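Local coordinates for protein NADH-rubredoxin oxidoreductase (Clostridium acetobutylicum, PDB 3KLJ) that passes electrons from NADH to rubredoxin through a bound FAD, serving the dioxygen-scavenging pathways of an obligate anaerobe, at residues L137-K140 with D141-N145. Numbering follows the deposited sequence.
Sequences LKIK and DECKN
Ile139 and Cys143, one turn apart on the helix 133-146, bring CG2 and SG to 3.8 Å along its buried side. The Ile139 methyl CG2 is anti to the backbone N and beside the carbonyl carbon, which faces it toward the next turn; SG of Cys143, anti to its own carbonyl carbon (chi1 -70°), lies beside its own N and thereby leans back toward Ile139. The backbone beneath is satisfied by regular i to i+4 bonds. The amide of Asp141 donates to Leu137 O, Glu142 N to Lys138 O at 3.1 Å, and Cys143 N to Ile139 O, the last bond nearly straight at 165°; Lys144 N reaches Lys140 O only weakly, at 3.3 Å. Asn145 N continues the series onto Asp141 O. OD1 of Asp141 lies 2.9 Å from Leu137 O, but both are acceptors, and this closeness is no hydrogen bond; that carbonyl takes its hydrogen from the Asp141 amide. On the more open side, Lys140 and Lys144 run side by side in the same direction, their NZ atoms 4.4 Å apart. Lys140 bends at chi3 (82°), and its ammonium is hydrogen-bonded to OD1 of Asn58, which may offset some of the repulsion from Lys144. On the inner side, Ile139 packs on Phe128 and Ile224, while Cys143 touches Cys222 and Thr170. The two cysteines can form a disulfide, but none is present here. The side chain of Ile139 remains about 8 Å from the bound FAD. The arrangement is that of an amphipathic alpha-helix, its Ile-Cys pair turned inward and its lysines on the flank beside it, laid against strands 127-128 and 222-225 of the parallel sheet in the Rossmann-type NADH-binding domain of this glutathione-reductase-fold flavoenzyme.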
ATOM      1  N   LEU A 137      -6.891  13.871  -9.176  1.00 17.36           N
ATOM      2  CA  LEU A 137      -7.437  14.994  -9.950  1.00 17.96           C
ATOM      3  C   LEU A 137      -6.406  15.600 -10.898  1.00 17.99           C
ATOM      4  O   LEU A 137      -6.708  15.847 -12.064  1.00 18.43           O
ATOM      5  CB  LEU A 137      -7.994  16.084  -9.021  1.00 18.18           C
ATOM      6  CG  LEU A 137      -9.283  15.834  -8.231  1.00 18.84           C
ATOM      7  CD1 LEU A 137      -9.729  17.129  -7.566  1.00 18.57           C
ATOM      8  CD2 LEU A 137     -10.397  15.292  -9.122  1.00 20.06           C
ATOM      9  N   LYS A 138      -5.197  15.845 -10.391  1.00 18.18           N
ATOM     10  CA  LYS A 138      -4.095  16.357 -11.210  1.00 18.32           C
ATOM     11  C   LYS A 138      -3.794  15.417 -12.389  1.00 17.95           C
ATOM     12  O   LYS A 138      -3.587  15.871 -13.522  1.00 17.89           O
ATOM     13  CB  LYS A 138      -2.837  16.574 -10.359  1.00 18.43           C
ATOM     14  CG  LYS A 138      -2.890  17.795  -9.446  1.00 20.27           C
ATOM     15  CD  LYS A 138      -1.592  17.940  -8.651  1.00 22.68           C
ATOM     16  CE  LYS A 138      -1.800  18.714  -7.354  1.00 23.87           C
ATOM     17  NZ  LYS A 138      -2.110  20.165  -7.574  1.00 24.87           N
ATOM     18  N   ILE A 139      -3.769  14.114 -12.122  1.00 17.54           N
ATOM     19  CA  ILE A 139      -3.603  13.124 -13.188  1.00 17.47           C
ATOM     20  C   ILE A 139      -4.779  13.146 -14.167  1.00 17.79           C
ATOM     21  O   ILE A 139      -4.569  13.130 -15.379  1.00 17.61           O
ATOM     22  CB  ILE A 139      -3.377  11.685 -12.639  1.00 17.06           C
ATOM     23  CG1 ILE A 139      -2.034  11.610 -11.905  1.00 16.96           C
ATOM     24  CG2 ILE A 139      -3.398  10.685 -13.782  1.00 16.09           C
ATOM     25  CD1 ILE A 139      -1.982  10.587 -10.785  1.00 17.31           C
ATOM     26  N   LYS A 140      -6.006  13.182 -13.643  1.00 18.64           N
ATOM     27  CA  LYS A 140      -7.206  13.249 -14.490  1.00 20.10           C
ATOM     28  C   LYS A 140      -7.070  14.336 -15.547  1.00 20.25           C
ATOM     29  O   LYS A 140      -7.286  14.088 -16.731  1.00 20.53           O
ATOM     30  CB  LYS A 140      -8.461  13.521 -13.653  1.00 20.35           C
ATOM     31  CG  LYS A 140      -9.090  12.288 -13.010  1.00 22.13           C
ATOM     32  CD  LYS A 140     -10.539  12.574 -12.620  1.00 23.58           C
ATOM     33  CE  LYS A 140     -11.464  12.426 -13.809  1.00 24.51           C
ATOM     34  NZ  LYS A 140     -12.796  13.032 -13.552  1.00 25.52           N
ATOM     35  N   ASP A 141      -6.679  15.529 -15.102  1.00 20.68           N
ATOM     36  CA  ASP A 141      -6.643  16.714 -15.956  1.00 21.12           C
ATOM     37  C   ASP A 141      -5.490  16.738 -16.944  1.00 20.93           C
ATOM     38  O   ASP A 141      -5.668  17.183 -18.076  1.00 20.87           O
ATOM     39  CB  ASP A 141      -6.649  17.988 -15.112  1.00 21.47           C
ATOM     40  CG  ASP A 141      -8.004  18.263 -14.494  1.00 23.03           C
ATOM     41  OD1 ASP A 141      -8.482  17.410 -13.717  1.00 25.98           O
ATOM     42  OD2 ASP A 141      -8.592  19.326 -14.793  1.00 25.31           O
ATOM     43  N   GLU A 142      -4.313  16.269 -16.530  1.00 20.70           N
ATOM     44  CA  GLU A 142      -3.182  16.218 -17.455  1.00 20.71           C
ATOM     45  C   GLU A 142      -3.426  15.215 -18.576  1.00 20.60           C
ATOM     46  O   GLU A 142      -3.063  15.470 -19.724  1.00 20.44           O
ATOM     47  CB  GLU A 142      -1.859  15.937 -16.742  1.00 20.60           C
ATOM     48  CG  GLU A 142      -0.967  17.155 -16.527  1.00 21.79           C
ATOM     49  CD  GLU A 142      -0.491  17.814 -17.818  1.00 22.78           C
ATOM     50  OE1 GLU A 142       0.667  17.588 -18.233  1.00 24.40           O
ATOM     51  OE2 GLU A 142      -1.281  18.557 -18.421  1.00 21.57           O
ATOM     52  N   CYS A 143      -4.059  14.090 -18.236  1.00 20.66           N
ATOM     53  CA  CYS A 143      -4.425  13.062 -19.217  1.00 20.87           C
ATOM     54  C   CYS A 143      -5.360  13.603 -20.300  1.00 21.09           C
ATOM     55  O   CYS A 143      -5.183  13.290 -21.476  1.00 21.54           O
ATOM     56  CB  CYS A 143      -5.037  11.831 -18.535  1.00 20.49           C
ATOM     57  SG  CYS A 143      -3.852  10.870 -17.561  1.00 20.58           S
ATOM     58  N   LYS A 144      -6.341  14.414 -19.907  1.00 21.36           N
ATOM     59  CA  LYS A 144      -7.206  15.107 -20.878  1.00 21.71           C
ATOM     60  C   LYS A 144      -6.422  16.155 -21.668  1.00 21.31           C
ATOM     61  O   LYS A 144      -6.630  16.322 -22.867  1.00 21.18           O
ATOM     62  CB  LYS A 144      -8.396  15.786 -20.186  1.00 22.04           C
ATOM     63  CG  LYS A 144      -9.327  14.851 -19.409  1.00 23.60           C
ATOM     64  CD  LYS A 144     -10.648  15.556 -19.090  1.00 25.26           C
ATOM     65  CE  LYS A 144     -11.355  14.938 -17.890  1.00 25.44           C
ATOM     66  NZ  LYS A 144     -10.763  15.418 -16.613  1.00 26.17           N
ATOM     67  N   ASN A 145      -5.523  16.850 -20.973  1.00 20.99           N
ATOM     68  CA  ASN A 145      -4.715  17.940 -21.535  1.00 20.54           C
ATOM     69  C   ASN A 145      -3.644  17.443 -22.526  1.00 20.07           C
ATOM     70  O   ASN A 145      -3.512  17.978 -23.626  1.00 19.82           O
ATOM     71  CB  ASN A 145      -4.094  18.736 -20.372  1.00 20.57           C
ATOM     72  CG  ASN A 145      -3.269  19.937 -20.817  1.00 21.05           C
ATOM     73  OD1 ASN A 145      -2.219  20.213 -20.235  1.00 21.29           O
ATOM     74  ND2 ASN A 145      -3.749  20.673 -21.818  1.00 21.36           N
TER